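Local atomic coordinates of chorismate mutase and shikimate 5-dehydrogenase fusion protein (Clostridium acetobutylicum, PDB entry 3FBT), a protein that probably catalyses the reversible NADPH-dependent reduction of 3-dehydroshikimate to shikimate in its dehydrogenase part, which is fused to a chorismate mutase. Residues N123-V137 against L174-T186. Sequence-based numbering, arbitrary orientation.
Sequences NICVVLGSGGAARAV and LSNLKGDVIINCT. With SO4 (sulfate ion), chain E; SO4 (sulfate ion), chain F.
Ile124 to Leu128 pair in parallel with Val181 to Asn184 as the two central strands of the six-stranded parallel sheet in the nucleotide-binding domain of the shikimate dehydrogenase part. Val126 is held through both its backbone N, which donates to Val181 O (2.7 Å), and its O, which accepts from Ile183 N. The next rung, Leu128 N to Ile183 O, is nearly straight at 170°, whereas Ile183 N to Val126 O is more bent, and Cys185 N to Leu128 O (2.7 Å) closes the pairing just before the glycine turn. At the other end of the pairing the Asp180 carboxylate adds a side-chain bond to the backbone: its CG lies beside its own backbone N (chi1 -57°), which swings OD2 back onto Ile124 N at 2.6 Å, using the anti lone pair. Ile124 O in turn accepts from both Val181 N and Asp180 N.

The side chains cover both faces. On one, Val126 CG1 meets Leu174 CD1 at 3.8 Å, while the two methyls of Leu128 divide their work, CD1 against Ile182 CD1 and CD2 against Leu174 CD2. On the other, Cys185 SG touches both Val127 CG1 (3.8 Å) and Val137 CG2 (4.1 Å), joining the residue just after strand 181-184 to the first turn of helix 134-143; Phe109 of helix 105-115 packs on Val137 and Ile183. Asn184 OD1 forms an Asx turn with Thr186 N and also takes Thr186 OG1, while its ND2 bonds Asp212.

Ser130 N and OG bind a sulfate, probably from the crystallisation liquor, in the loop Gly129 to Ala133 that is predicted to bind NADP(+). This strand, glycine-rich turn and helix, carrying Gly129, Gly131 and Ala134, are consistent with the dinucleotide-binding motif of a Rossmann fold.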
ATOM      1  N   ASN A 123      42.641   7.482  11.867  1.00 53.46           N
ATOM      2  CA  ASN A 123      42.287   7.859  13.215  1.00 52.03           C
ATOM      3  C   ASN A 123      41.987   6.612  14.081  1.00 50.53           C
ATOM      4  O   ASN A 123      41.786   5.511  13.568  1.00 50.77           O
ATOM      5  CB  ASN A 123      41.080   8.779  13.198  1.00 52.44           C
ATOM      6  CG  ASN A 123      41.349  10.104  12.517  1.00 53.97           C
ATOM      7  OD1 ASN A 123      41.198  11.149  13.143  1.00 55.97           O
ATOM      8  ND2 ASN A 123      41.710  10.077  11.232  1.00 54.32           N
ATOM      9  N   ILE A 124      41.980   6.828  15.391  1.00 49.26           N
ATOM     10  CA  ILE A 124      41.643   5.824  16.417  1.00 47.11           C
ATOM     11  C   ILE A 124      40.134   5.903  16.659  1.00 45.94           C
ATOM     12  O   ILE A 124      39.596   6.951  17.138  1.00 45.21           O
ATOM     13  CB  ILE A 124      42.389   6.034  17.747  1.00 46.61           C
ATOM     14  CG1 ILE A 124      43.904   5.812  17.551  1.00 49.22           C
ATOM     15  CG2 ILE A 124      41.766   5.072  18.872  1.00 47.74           C
ATOM     16  CD1 ILE A 124      44.808   6.352  18.731  1.00 52.19           C
ATOM     17  N   CYS A 125      39.444   4.835  16.275  1.00 43.58           N
ATOM     18  CA  CYS A 125      37.982   4.911  16.316  1.00 44.91           C
ATOM     19  C   CYS A 125      37.364   3.967  17.334  1.00 44.06           C
ATOM     20  O   CYS A 125      37.669   2.759  17.318  1.00 44.74           O
ATOM     21  CB  CYS A 125      37.437   4.559  14.957  1.00 45.21           C
ATOM     22  SG  CYS A 125      37.996   5.738  13.675  1.00 50.46           S
ATOM     23  N   VAL A 126      36.498   4.536  18.165  1.00 41.60           N
ATOM     24  CA  VAL A 126      35.861   3.797  19.219  1.00 42.80           C
ATOM     25  C   VAL A 126      34.351   3.678  19.068  1.00 40.42           C
ATOM     26  O   VAL A 126      33.633   4.659  19.082  1.00 42.10           O
ATOM     27  CB  VAL A 126      36.238   4.405  20.628  1.00 41.14           C
ATOM     28  CG1 VAL A 126      35.418   3.743  21.708  1.00 42.46           C
ATOM     29  CG2 VAL A 126      37.739   4.146  20.861  1.00 43.60           C
ATOM     30  N   VAL A 127      33.865   2.469  18.966  1.00 40.85           N
ATOM     31  CA  VAL A 127      32.412   2.258  18.854  1.00 40.01           C
ATOM     32  C   VAL A 127      31.767   1.756  20.136  1.00 39.48           C
ATOM     33  O   VAL A 127      32.195   0.725  20.717  1.00 39.17           O
ATOM     34  CB  VAL A 127      32.090   1.240  17.714  1.00 41.64           C
ATOM     35  CG1 VAL A 127      30.559   1.091  17.514  1.00 41.22           C
ATOM     36  CG2 VAL A 127      32.771   1.597  16.450  1.00 37.60           C
ATOM     37  N   LEU A 128      30.702   2.438  20.561  1.00 39.96           N
ATOM     38  CA  LEU A 128      29.978   2.022  21.746  1.00 39.98           C
ATOM     39  C   LEU A 128      28.757   1.177  21.426  1.00 40.22           C
ATOM     40  O   LEU A 128      27.857   1.631  20.696  1.00 40.16           O
ATOM     41  CB  LEU A 128      29.524   3.213  22.575  1.00 39.69           C
ATOM     42  CG  LEU A 128      30.605   4.286  22.757  1.00 42.56           C
ATOM     43  CD1 LEU A 128      29.945   5.437  23.525  1.00 39.97           C
ATOM     44  CD2 LEU A 128      31.793   3.738  23.428  1.00 38.04           C
ATOM     45  N   GLY A 129      28.718  -0.030  21.993  1.00 40.67           N
ATOM     46  CA  GLY A 129      27.706  -1.050  21.689  1.00 40.78           C
ATOM     47  C   GLY A 129      27.948  -1.930  20.463  1.00 43.41           C
ATOM     48  O   GLY A 129      28.649  -1.574  19.519  1.00 41.48           O
ATOM     49  N   SER A 130      27.316  -3.096  20.465  1.00 44.70           N
ATOM     50  CA  SER A 130      27.460  -4.063  19.381  1.00 46.53           C
ATOM     51  C   SER A 130      26.223  -4.364  18.574  1.00 47.49           C
ATOM     52  O   SER A 130      26.295  -5.184  17.670  1.00 50.26           O
ATOM     53  CB  SER A 130      27.913  -5.383  19.974  1.00 46.02           C
ATOM     54  OG  SER A 130      26.929  -5.796  20.895  1.00 45.48           O
ATOM     55  N   GLY A 131      25.084  -3.776  18.926  1.00 48.81           N
ATOM     56  CA  GLY A 131      23.865  -3.865  18.128  1.00 48.54           C
ATOM     57  C   GLY A 131      23.433  -2.578  17.421  1.00 49.27           C
ATOM     58  O   GLY A 131      24.228  -1.663  17.142  1.00 46.53           O
ATOM     59  N   GLY A 132      22.141  -2.484  17.133  1.00 49.56           N
ATOM     60  CA  GLY A 132      21.662  -1.445  16.243  1.00 49.13           C
ATOM     61  C   GLY A 132      22.593  -1.359  15.040  1.00 48.95           C
ATOM     62  O   GLY A 132      22.898  -2.380  14.385  1.00 49.11           O
ATOM     63  N   ALA A 133      23.073  -0.148  14.732  1.00 48.12           N
ATOM     64  CA  ALA A 133      23.815  -0.038  13.506  1.00 47.17           C
ATOM     65  C   ALA A 133      25.300  -0.312  13.631  1.00 45.36           C
ATOM     66  O   ALA A 133      26.027  -0.007  12.721  1.00 47.60           O
ATOM     67  CB  ALA A 133      23.539   1.307  12.754  1.00 47.80           C
ATOM     68  N   ALA A 134      25.760  -0.923  14.703  1.00 43.66           N
ATOM     69  CA  ALA A 134      27.208  -1.198  14.815  1.00 41.83           C
ATOM     70  C   ALA A 134      27.821  -1.957  13.663  1.00 41.58           C
ATOM     71  O   ALA A 134      28.965  -1.712  13.287  1.00 41.77           O
ATOM     72  CB  ALA A 134      27.545  -1.916  16.119  1.00 40.07           C
ATOM     73  N   ARG A 135      27.100  -2.924  13.127  1.00 40.18           N
ATOM     74  CA  ARG A 135      27.639  -3.710  12.040  1.00 41.37           C
ATOM     75  C   ARG A 135      28.032  -2.847  10.837  1.00 40.66           C
ATOM     76  O   ARG A 135      29.162  -2.956  10.271  1.00 39.62           O
ATOM     77  CB  ARG A 135      26.581  -4.734  11.630  1.00 41.23           C
ATOM     78  CG  ARG A 135      26.397  -5.804  12.644  1.00 45.40           C
ATOM     79  CD  ARG A 135      25.409  -6.922  12.162  1.00 51.15           C
ATOM     80  NE  ARG A 135      24.049  -6.376  12.128  1.00 57.47           N
ATOM     81  CZ  ARG A 135      22.957  -7.074  12.445  1.00 60.21           C
ATOM     82  NH1 ARG A 135      23.075  -8.346  12.815  1.00 60.16           N
ATOM     83  NH2 ARG A 135      21.756  -6.504  12.390  1.00 56.77           N
ATOM     84  N   ALA A 136      27.104  -1.982  10.425  1.00 38.61           N
ATOM     85  CA  ALA A 136      27.387  -1.155   9.242  1.00 37.93           C
ATOM     86  C   ALA A 136      28.449  -0.102   9.551  1.00 37.13           C
ATOM     87  O   ALA A 136      29.264   0.167   8.741  1.00 39.37           O
ATOM     88  CB  ALA A 136      26.116  -0.497   8.721  1.00 37.47           C
ATOM     89  N   VAL A 137      28.430   0.483  10.722  1.00 38.04           N
ATOM     90  CA  VAL A 137      29.452   1.483  11.156  1.00 39.10           C
ATOM     91  C   VAL A 137      30.873   0.820  11.176  1.00 40.29           C
ATOM     92  O   VAL A 137      31.842   1.406  10.696  1.00 41.07           O
ATOM     93  CB  VAL A 137      29.046   1.999  12.550  1.00 38.62           C
ATOM     94  CG1 VAL A 137      30.171   2.726  13.322  1.00 37.44           C
ATOM     95  CG2 VAL A 137      27.821   2.849  12.482  1.00 39.29           C
ATOM     96  N   LEU A 174      37.818   0.992  28.767  1.00 49.52           N
ATOM     97  CA  LEU A 174      37.728   2.110  27.837  1.00 49.02           C
ATOM     98  C   LEU A 174      38.216   3.307  28.606  1.00 50.43           C
ATOM     99  O   LEU A 174      38.816   4.217  28.043  1.00 50.50           O
ATOM    100  CB  LEU A 174      36.271   2.378  27.435  1.00 47.48           C
ATOM    101  CG  LEU A 174      35.998   3.699  26.688  1.00 45.18           C
ATOM    102  CD1 LEU A 174      36.711   3.701  25.314  1.00 43.03           C
ATOM    103  CD2 LEU A 174      34.544   3.896  26.478  1.00 46.63           C
ATOM    104  N   SER A 175      37.916   3.327  29.904  1.00 51.59           N
ATOM    105  CA  SER A 175      38.289   4.474  30.715  1.00 52.43           C
ATOM    106  C   SER A 175      39.813   4.720  30.792  1.00 52.39           C
ATOM    107  O   SER A 175      40.238   5.816  31.155  1.00 52.01           O
ATOM    108  CB  SER A 175      37.603   4.436  32.088  1.00 53.18           C
ATOM    109  OG  SER A 175      38.322   3.618  32.965  1.00 53.38           O
ATOM    110  N   ASN A 176      40.615   3.726  30.408  1.00 52.37           N
ATOM    111  CA  ASN A 176      42.050   3.902  30.211  1.00 53.68           C
ATOM    112  C   ASN A 176      42.473   4.206  28.754  1.00 53.51           C
ATOM    113  O   ASN A 176      43.662   4.254  28.461  1.00 53.33           O
ATOM    114  CB  ASN A 176      42.811   2.632  30.628  1.00 54.53           C
ATOM    115  CG  ASN A 176      42.494   2.189  32.039  1.00 56.97           C
ATOM    116  OD1 ASN A 176      42.494   2.993  32.957  1.00 61.61           O
ATOM    117  ND2 ASN A 176      42.200   0.901  32.213  1.00 59.26           N
ATOM    118  N   LEU A 177      41.525   4.386  27.830  1.00 53.01           N
ATOM    119  CA  LEU A 177      41.927   4.552  26.433  1.00 52.44           C
ATOM    120  C   LEU A 177      41.799   6.008  25.923  1.00 52.14           C
ATOM    121  O   LEU A 177      40.853   6.710  26.253  1.00 50.54           O
ATOM    122  CB  LEU A 177      41.192   3.593  25.525  1.00 52.59           C
ATOM    123  CG  LEU A 177      42.094   3.408  24.297  1.00 56.80           C
ATOM    124  CD1 LEU A 177      42.747   2.017  24.301  1.00 55.10           C
ATOM    125  CD2 LEU A 177      41.357   3.708  22.981  1.00 56.36           C
ATOM    126  N   LYS A 178      42.756   6.472  25.111  1.00 51.84           N
ATOM    127  CA  LYS A 178      42.537   7.774  24.472  1.00 51.80           C
ATOM    128  C   LYS A 178      42.424   7.577  22.945  1.00 50.91           C
ATOM    129  O   LYS A 178      43.018   6.646  22.377  1.00 50.26           O
ATOM    130  CB  LYS A 178      43.621   8.771  24.896  1.00 51.31           C
ATOM    131  CG  LYS A 178      43.466  10.146  24.329  1.00 55.99           C
ATOM    132  CD  LYS A 178      44.609  11.029  24.827  1.00 58.03           C
ATOM    133  CE  LYS A 178      44.252  11.600  26.173  1.00 59.58           C
ATOM    134  NZ  LYS A 178      43.670  12.947  25.918  1.00 61.12           N
ATOM    135  N   GLY A 179      41.616   8.406  22.277  1.00 49.83           N
ATOM    136  CA  GLY A 179      41.478   8.252  20.838  1.00 47.87           C
ATOM    137  C   GLY A 179      40.927   9.468  20.122  1.00 47.06           C
ATOM    138  O   GLY A 179      40.734  10.503  20.705  1.00 47.21           O
ATOM    139  N   ASP A 180      40.629   9.298  18.854  1.00 46.68           N
ATOM    140  CA  ASP A 180      40.194  10.389  17.992  1.00 46.83           C
ATOM    141  C   ASP A 180      38.675  10.508  17.894  1.00 46.70           C
ATOM    142  O   ASP A 180      38.121  11.564  18.166  1.00 48.40           O
ATOM    143  CB  ASP A 180      40.830  10.133  16.632  1.00 45.76           C
ATOM    144  CG  ASP A 180      42.390  10.029  16.722  1.00 48.59           C
ATOM    145  OD1 ASP A 180      42.964  10.942  17.348  1.00 51.15           O
ATOM    146  OD2 ASP A 180      43.048   9.055  16.194  1.00 48.97           O
ATOM    147  N   VAL A 181      38.003   9.416  17.508  1.00 45.95           N
ATOM    148  CA  VAL A 181      36.565   9.426  17.223  1.00 44.68           C
ATOM    149  C   VAL A 181      35.841   8.380  18.071  1.00 43.99           C
ATOM    150  O   VAL A 181      36.254   7.225  18.091  1.00 42.69           O
ATOM    151  CB  VAL A 181      36.331   9.106  15.719  1.00 44.46           C
ATOM    152  CG1 VAL A 181      34.881   8.968  15.419  1.00 46.48           C
ATOM    153  CG2 VAL A 181      36.992  10.207  14.801  1.00 43.90           C
ATOM    154  N   ILE A 182      34.791   8.795  18.775  1.00 43.31           N
ATOM    155  CA  ILE A 182      34.005   7.892  19.594  1.00 43.80           C
ATOM    156  C   ILE A 182      32.526   7.989  19.171  1.00 44.57           C
ATOM    157  O   ILE A 182      31.961   9.085  19.044  1.00 44.50           O
ATOM    158  CB  ILE A 182      34.158   8.189  21.147  1.00 42.61           C
ATOM    159  CG1 ILE A 182      33.251   7.314  21.994  1.00 43.56           C
ATOM    160  CG2 ILE A 182      33.885   9.646  21.479  1.00 42.58           C
ATOM    161  CD1 ILE A 182      33.286   7.670  23.551  1.00 42.01           C
ATOM    162  N   ILE A 183      31.927   6.819  18.954  1.00 42.90           N
ATOM    163  CA  ILE A 183      30.620   6.696  18.284  1.00 41.26           C
ATOM    164  C   ILE A 183      29.654   5.881  19.146  1.00 39.13           C
ATOM    165  O   ILE A 183      29.940   4.728  19.470  1.00 41.24           O
ATOM    166  CB  ILE A 183      30.804   5.982  16.934  1.00 40.67           C
ATOM    167  CG1 ILE A 183      31.831   6.731  16.078  1.00 38.42           C
ATOM    168  CG2 ILE A 183      29.427   5.825  16.188  1.00 41.09           C
ATOM    169  CD1 ILE A 183      32.561   5.836  15.137  1.00 32.97           C
ATOM    170  N   ASN A 184      28.523   6.453  19.486  1.00 37.76           N
ATOM    171  CA  ASN A 184      27.518   5.762  20.251  1.00 39.95           C
ATOM    172  C   ASN A 184      26.592   4.984  19.340  1.00 40.65           C
ATOM    173  O   ASN A 184      25.894   5.562  18.523  1.00 41.89           O
ATOM    174  CB  ASN A 184      26.649   6.756  20.975  1.00 38.82           C
ATOM    175  CG  ASN A 184      25.598   6.072  21.753  1.00 40.27           C
ATOM    176  OD1 ASN A 184      25.898   5.083  22.425  1.00 38.61           O
ATOM    177  ND2 ASN A 184      24.329   6.544  21.650  1.00 39.33           N
ATOM    178  N   CYS A 185      26.591   3.673  19.473  1.00 41.17           N
ATOM    179  CA  CYS A 185      25.655   2.835  18.750  1.00 40.40           C
ATOM    180  C   CYS A 185      24.640   2.172  19.696  1.00 40.83           C
ATOM    181  O   CYS A 185      23.871   1.315  19.271  1.00 41.00           O
ATOM    182  CB  CYS A 185      26.460   1.763  18.005  1.00 38.36           C
ATOM    183  SG  CYS A 185      27.190   2.415  16.514  1.00 39.07           S
ATOM    184  N   THR A 186      24.633   2.587  20.964  1.00 40.24           N
ATOM    185  CA  THR A 186      23.782   1.998  22.012  1.00 38.91           C
ATOM    186  C   THR A 186      22.476   2.736  22.109  1.00 38.19           C
ATOM    187  O   THR A 186      22.370   3.814  21.600  1.00 35.59           O
ATOM    188  CB  THR A 186      24.383   2.153  23.517  1.00 37.84           C
ATOM    189  OG1 THR A 186      24.143   3.480  24.002  1.00 39.16           O
ATOM    190  CG2 THR A 186      25.832   1.872  23.583  1.00 36.65           C
TER
HETATM  191  S   SO4 E   2      26.423  -4.251  24.218  1.00 50.44           S
HETATM  192  O1  SO4 E   2      27.051  -3.490  25.335  1.00 46.81           O
HETATM  193  O2  SO4 E   2      25.386  -4.967  24.965  1.00 54.27           O
HETATM  194  O3  SO4 E   2      25.747  -3.379  23.240  1.00 51.84           O
HETATM  195  O4  SO4 E   2      27.311  -5.109  23.448  1.00 41.87           O
HETATM  196  S   SO4 F   4      18.116  -7.902  13.135  1.00 57.78           S
HETATM  197  O1  SO4 F   4      19.098  -6.950  13.673  1.00 60.08           O
HETATM  198  O2  SO4 F   4      17.503  -8.734  14.182  1.00 62.11           O
HETATM  199  O3  SO4 F   4      17.082  -7.105  12.513  1.00 44.13           O
HETATM  200  O4  SO4 F   4      18.861  -8.849  12.330  1.00 59.03           O